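Side-chain contacts in alpha-amylase (Eubacterium rectale DSM 17629, PDB 6AZ5), which probably binds starch and related alpha-glucans, as a family 41 carbohydrate-binding module of a surface-anchored amylase of a human gut bacterium: residues W28-D33 / G60-K65; K70-Y73 / G78-G81; F90-S93 / N97-L100. All coordinates share one frame; numbering follows the deposited sequence.

Contact 1 of 3, residues W28-D33 / G60-K65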
# COMPACT_ATOMS: atom_id res chain seq x y z
N TRP A 28 -5.77 8.17 4.87
CA TRP A 28 -6.10 9.33 5.67
C TRP A 28 -5.19 9.46 6.89
O TRP A 28 -4.47 8.53 7.24
CB TRP A 28 -7.57 9.28 6.11
CG TRP A 28 -7.93 8.12 7.00
CD1 TRP A 28 -8.01 8.13 8.35
CD2 TRP A 28 -8.28 6.79 6.59
NE1 TRP A 28 -8.38 6.90 8.82
CE2 TRP A 28 -8.55 6.06 7.76
CE3 TRP A 28 -8.38 6.15 5.35
CZ2 TRP A 28 -8.92 4.71 7.73
CZ3 TRP A 28 -8.75 4.81 5.32
CH2 TRP A 28 -9.01 4.11 6.51
N ASN A 29 -5.21 10.64 7.52
CA ASN A 29 -4.28 11.03 8.60
C ASN A 29 -2.83 11.15 8.16
O ASN A 29 -2.45 10.71 7.08
CB ASN A 29 -4.37 10.05 9.78
CG ASN A 29 -5.76 9.98 10.37
OD1 ASN A 29 -6.27 8.89 10.63
ND2 ASN A 29 -6.39 11.13 10.56
N ALA A 30 -2.03 11.78 9.02
CA ALA A 30 -0.61 12.02 8.79
C ALA A 30 -0.38 12.84 7.52
O ALA A 30 0.62 12.65 6.82
CB ALA A 30 0.17 10.71 8.72
N GLY A 31 -1.31 13.74 7.22
CA GLY A 31 -1.21 14.61 6.07
C GLY A 31 -1.75 13.97 4.80
O GLY A 31 -1.96 14.65 3.79
N LEU A 32 -1.97 12.67 4.84
CA LEU A 32 -2.46 11.95 3.67
C LEU A 32 -3.95 12.15 3.46
O LEU A 32 -4.70 12.29 4.43
CB LEU A 32 -2.14 10.46 3.79
CG LEU A 32 -0.65 10.14 3.92
CD1 LEU A 32 -0.46 8.68 4.23
CD2 LEU A 32 0.09 10.52 2.65
N ASP A 33 -4.37 12.16 2.20
CA ASP A 33 -5.78 12.26 1.88
C ASP A 33 -6.11 11.72 0.49
O ASP A 33 -5.46 12.05 -0.49
CB ASP A 33 -6.25 13.71 1.97
CG ASP A 33 -7.76 13.83 1.98
OD1 ASP A 33 -8.40 13.08 2.76
OD2 ASP A 33 -8.32 14.64 1.21
N GLY A 60 8.15 15.53 7.13
CA GLY A 60 9.04 14.97 8.14
C GLY A 60 8.41 14.93 9.52
O GLY A 60 8.60 13.97 10.28
N SER A 61 7.63 15.95 9.84
CA SER A 61 6.98 16.05 11.14
C SER A 61 5.89 14.99 11.33
O SER A 61 5.33 14.86 12.42
CB SER A 61 6.38 17.44 11.33
OG SER A 61 5.57 17.79 10.22
N ASN A 62 5.60 14.23 10.28
CA ASN A 62 4.58 13.19 10.35
C ASN A 62 5.16 11.80 10.56
O ASN A 62 4.41 10.82 10.59
CB ASN A 62 3.72 13.18 9.09
CG ASN A 62 2.63 14.23 9.13
OD1 ASN A 62 2.17 14.62 10.20
ND2 ASN A 62 2.21 14.68 7.95
N VAL A 63 6.47 11.71 10.69
CA VAL A 63 7.10 10.45 11.06
C VAL A 63 6.65 10.12 12.47
O VAL A 63 6.69 10.98 13.35
CB VAL A 63 8.64 10.51 10.99
CG1 VAL A 63 9.24 9.25 11.58
CG2 VAL A 63 9.10 10.71 9.56
N GLY A 64 6.18 8.89 12.68
CA GLY A 64 5.71 8.48 13.98
C GLY A 64 4.20 8.49 14.09
O GLY A 64 3.63 7.91 15.01
N LYS A 65 3.54 9.15 13.14
CA LYS A 65 2.08 9.20 13.12
C LYS A 65 1.48 7.93 12.53
O LYS A 65 2.12 7.24 11.72
CB LYS A 65 1.59 10.41 12.33
CG LYS A 65 2.02 11.75 12.90
CD LYS A 65 0.81 12.57 13.32
CE LYS A 65 1.08 14.06 13.23
NZ LYS A 65 2.25 14.46 14.07

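Contact 2 of 3, residues K70-Y73 / G78-G81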
# COMPACT_ATOMS: atom_id res chain seq x y z
N LYS A 70 -6.92 1.72 3.23
CA LYS A 70 -7.44 0.46 2.72
C LYS A 70 -7.27 0.39 1.21
O LYS A 70 -7.38 1.41 0.52
CB LYS A 70 -8.91 0.28 3.11
CG LYS A 70 -9.83 1.34 2.54
CD LYS A 70 -11.24 1.22 3.10
CE LYS A 70 -11.30 1.64 4.56
NZ LYS A 70 -12.70 1.82 5.02
N ALA A 71 -6.99 -0.80 0.69
CA ALA A 71 -6.86 -0.98 -0.74
C ALA A 71 -8.23 -0.88 -1.44
O ALA A 71 -9.25 -1.19 -0.85
CB ALA A 71 -6.22 -2.32 -1.04
N ARG A 72 -8.23 -0.41 -2.69
CA ARG A 72 -9.43 -0.41 -3.54
C ARG A 72 -9.09 -1.09 -4.86
O ARG A 72 -8.04 -0.82 -5.44
CB ARG A 72 -9.96 1.00 -3.76
CG ARG A 72 -10.34 1.71 -2.48
CD ARG A 72 -11.10 2.99 -2.78
NE ARG A 72 -10.38 3.82 -3.74
CZ ARG A 72 -10.85 4.95 -4.27
NH1 ARG A 72 -12.05 5.39 -3.92
NH2 ARG A 72 -10.12 5.62 -5.15
N TYR A 73 -9.98 -1.96 -5.33
CA TYR A 73 -9.62 -2.91 -6.39
C TYR A 73 -9.80 -2.39 -7.82
O TYR A 73 -9.12 -2.84 -8.74
CB TYR A 73 -10.44 -4.20 -6.24
CG TYR A 73 -10.28 -4.88 -4.89
CD1 TYR A 73 -9.11 -4.76 -4.16
CD2 TYR A 73 -11.32 -5.63 -4.35
CE1 TYR A 73 -8.97 -5.38 -2.93
CE2 TYR A 73 -11.19 -6.25 -3.13
CZ TYR A 73 -10.01 -6.12 -2.42
OH TYR A 73 -9.88 -6.74 -1.20
N GLY A 78 -14.91 3.63 -8.61
CA GLY A 78 -14.88 4.18 -7.26
C GLY A 78 -14.84 3.08 -6.22
O GLY A 78 -14.16 2.07 -6.40
N TRP A 79 -15.57 3.26 -5.13
CA TRP A 79 -15.65 2.24 -4.09
C TRP A 79 -16.41 1.01 -4.58
O TRP A 79 -16.16 -0.11 -4.13
CB TRP A 79 -16.33 2.81 -2.85
CG TRP A 79 -15.47 3.79 -2.12
CD1 TRP A 79 -15.49 5.15 -2.23
CD2 TRP A 79 -14.44 3.48 -1.17
NE1 TRP A 79 -14.55 5.71 -1.41
CE2 TRP A 79 -13.89 4.70 -0.74
CE3 TRP A 79 -13.94 2.29 -0.64
CZ2 TRP A 79 -12.86 4.77 0.19
CZ3 TRP A 79 -12.91 2.36 0.28
CH2 TRP A 79 -12.38 3.59 0.69
N ASP A 80 -17.33 1.23 -5.52
CA ASP A 80 -18.18 0.16 -6.03
C ASP A 80 -17.35 -0.90 -6.76
O ASP A 80 -17.81 -2.02 -6.97
CB ASP A 80 -19.25 0.72 -6.96
CG ASP A 80 -20.12 1.77 -6.28
OD1 ASP A 80 -20.34 1.66 -5.06
OD2 ASP A 80 -20.57 2.71 -6.97
N GLY A 81 -16.13 -0.54 -7.14
CA GLY A 81 -15.22 -1.50 -7.74
C GLY A 81 -14.67 -2.48 -6.72
O GLY A 81 -14.01 -3.45 -7.07

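Contact 3 of 3, residues F90-S93 / N97-L100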
# COMPACT_ATOMS: atom_id res chain seq x y z
N PHE A 90 -0.98 1.59 9.87
CA PHE A 90 0.41 1.35 10.23
C PHE A 90 1.02 2.65 10.72
O PHE A 90 0.39 3.71 10.64
CB PHE A 90 1.22 0.80 9.05
CG PHE A 90 1.41 1.76 7.91
CD1 PHE A 90 0.46 1.85 6.90
CD2 PHE A 90 2.54 2.55 7.82
CE1 PHE A 90 0.62 2.73 5.84
CE2 PHE A 90 2.72 3.44 6.76
CZ PHE A 90 1.76 3.53 5.76
N THR A 91 2.23 2.56 11.25
CA THR A 91 2.92 3.74 11.74
C THR A 91 4.12 4.04 10.86
O THR A 91 4.90 3.15 10.54
CB THR A 91 3.34 3.56 13.21
OG1 THR A 91 2.19 3.29 14.01
CG2 THR A 91 4.03 4.81 13.74
N ILE A 92 4.26 5.29 10.46
CA ILE A 92 5.40 5.71 9.65
C ILE A 92 6.67 5.68 10.50
O ILE A 92 6.82 6.47 11.43
CB ILE A 92 5.17 7.11 9.07
CG1 ILE A 92 3.84 7.14 8.31
CG2 ILE A 92 6.34 7.53 8.19
CD1 ILE A 92 3.35 8.54 8.02
N SER A 93 7.58 4.76 10.17
CA SER A 93 8.78 4.53 10.97
C SER A 93 9.89 5.54 10.68
O SER A 93 10.74 5.80 11.53
CB SER A 93 9.32 3.12 10.74
OG SER A 93 10.02 3.04 9.51
N ASN A 97 15.25 3.18 4.28
CA ASN A 97 14.48 2.65 3.17
C ASN A 97 13.21 1.99 3.71
O ASN A 97 13.05 0.77 3.65
CB ASN A 97 15.31 1.65 2.36
CG ASN A 97 14.54 1.06 1.18
OD1 ASN A 97 13.69 1.72 0.58
ND2 ASN A 97 14.83 -0.20 0.85
N GLU A 98 12.32 2.81 4.25
CA GLU A 98 11.10 2.29 4.85
C GLU A 98 10.22 1.59 3.81
O GLU A 98 9.84 2.17 2.79
CB GLU A 98 10.29 3.39 5.54
CG GLU A 98 9.02 2.86 6.17
CD GLU A 98 8.34 3.84 7.10
OE1 GLU A 98 8.71 5.03 7.10
OE2 GLU A 98 7.42 3.41 7.82
N VAL A 99 9.92 0.33 4.08
CA VAL A 99 9.07 -0.46 3.22
C VAL A 99 7.92 -1.04 4.02
O VAL A 99 8.13 -1.59 5.10
CB VAL A 99 9.87 -1.59 2.54
CG1 VAL A 99 8.94 -2.54 1.80
CG2 VAL A 99 10.89 -1.00 1.60
N LEU A 100 6.70 -0.88 3.51
CA LEU A 100 5.54 -1.52 4.11
C LEU A 100 5.03 -2.67 3.24
O LEU A 100 4.98 -2.56 2.01
CB LEU A 100 4.42 -0.50 4.35
CG LEU A 100 4.48 0.30 5.66
CD1 LEU A 100 4.58 -0.62 6.86
CD2 LEU A 100 5.62 1.32 5.67

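Contact 1 of 3, residues W28-D33 / G60-K65
Asn62 reaches across to the peptide that follows Ala30, at the tip of the tight hairpin joining strands 24-29 and 32-33. Its CG stands anti to its own carbonyl carbon (chi1 -82°), and this turns the carboxamide toward the hairpin, with ND2 2.8 Å from Ala30 O. The angle there is too poor for a hydrogen bond, and the pair is a close polar approach only. The amide also comes alongside Gly31, whose N lies 3.7 Å from Asn62 ND2. Next to the amide, the methyl CB of buried Ala30 meets Lys65 CB at 3.9 Å. Only the root of the lysine takes part: with chi1 at -62°, CG already lies farther from Ala30 than CB does, and the chain, bent at chi2 and chi4, leads its ammonium end away. Two turns present these groups: a type I' turn from Asn29 to Leu32, closed by Leu32 N to Asn29 O, and a type II turn from Asn62 to Lys65, closed by Lys65 N to Asn62 O. The hairpin tip thus sits beside the loop between strands 49-58 and 66-72, while Ala30 CB also rests on Val67 of strand 66-72 and on Ile92, just beyond strand 88-91.

Contact 2 of 3, residues K70-Y73 / G78-G81
Trp79 and Arg72 bury the most surface here, the arginine side chain lying across one face of the indole. Arg72 CD sits 3.5 Å from the centroid of the six-membered ring, only 6° off its normal, a CH-pi contact made almost straight down onto the face. The chain then bends at chi3 (-51°) and carries the guanidinium over the pyrrole half, where CZ stands 4.8 Å from the centroid of the five-membered ring in a cation-pi interaction. The guanidinium is not stacked flat: its plane is 73° from that of the indole, and NH1 is the nitrogen that dips toward the ring, 3.6 Å from Trp79 NE1. At its other end the guanidinium is tied by a salt bridge from NH2 to Asp24 of the adjacent strand. In the beta-sandwich fold of CBM41 modules, the contact joins the end of strand 66-72 to the loop that leads to strand 88-91. Trp26 of strand 24-29 meets the Trp79 ring edge-to-face, and Trp26 and Trp28, alternate residues of that strand beside Arg72 and Lys70, are consistent with the aromatic glucan-binding platform of the family. An alanine in place of Arg72 is likely to bare the indole face now covered by CD and the guanidinium, and to leave Asp24 without its cationic mate. Lys70 comes to the benzo edge of the indole near the ring plane through CG and CD, with CD 3.5 Å from Trp79 CZ3, its chain crossing the tryptophan at about a right angle. A bend near the end of the lysine takes NZ to a salt bridge with Asp87. Farther along, Tyr73 CB approaches Gly81 O at 3.7 Å, while the phenol leads away to a hydrogen bond between OH and Asp104.

Contact 3 of 3, residues F90-S93 / N97-L100
The turn that leaves strand 88-91 for strand 99-103 is gripped by a buried carboxylate, that of Glu98. With CG anti to the backbone N (chi1 -180°) and the chain extended beyond it, the glutamate reaches straight across to the far arm of the turn. There OE2 accepts the backbone N-H of Ser93 at 2.7 Å in a nearly straight bond (169°), met on the syn side but 34° out of the carboxylate plane. OE1 is taken by Gly94 N and by His3 NE2, and OE2 also pairs with His110 NE2, so several donors satisfy the buried group and probably favour its charged form. Ser93 OG lies 3.0 Å from Glu98 CD, yet its hydrogen bond goes to Asp95 N. Ile92 CG2 borders the carboxylate, 3.6 Å from Glu98 OE1. The apolar half of the contact is a CH-pi approach: Leu100 CG stands over one face of the Phe90 ring, 3.9 Å from its centroid and displaced toward the rim at CD2 and CE2. Strand 66-72 flanks Phe90 with Val67 and Leu69, whereas Glu98 and Leu100 lie against Phe5 and Ile7 of strand 3-10.

Contacts 1 and 3 are direct neighbours, their centres about 11 Å apart: Gly64 N lies 2.8 Å from Ile92 O and Lys65 O 3.2 Å from Ile92 N, both probable hydrogen bonds. Contact 2 lies at the other end of strand 66-72, its centre about 22 Å from that of contact 1 and about 23 Å from that of contact 3. It nevertheless touches contact 1 through Trp28 CH2 and Lys70 CE, 3.9 Å apart, on the face of strands 24-29 and 66-72 that carries Trp26 and Trp28, probably the glucan-binding face as in related CBM41 modules. Contact 3 is buried, across the chain's centre from contact 2, their nearest atoms about 8 Å apart.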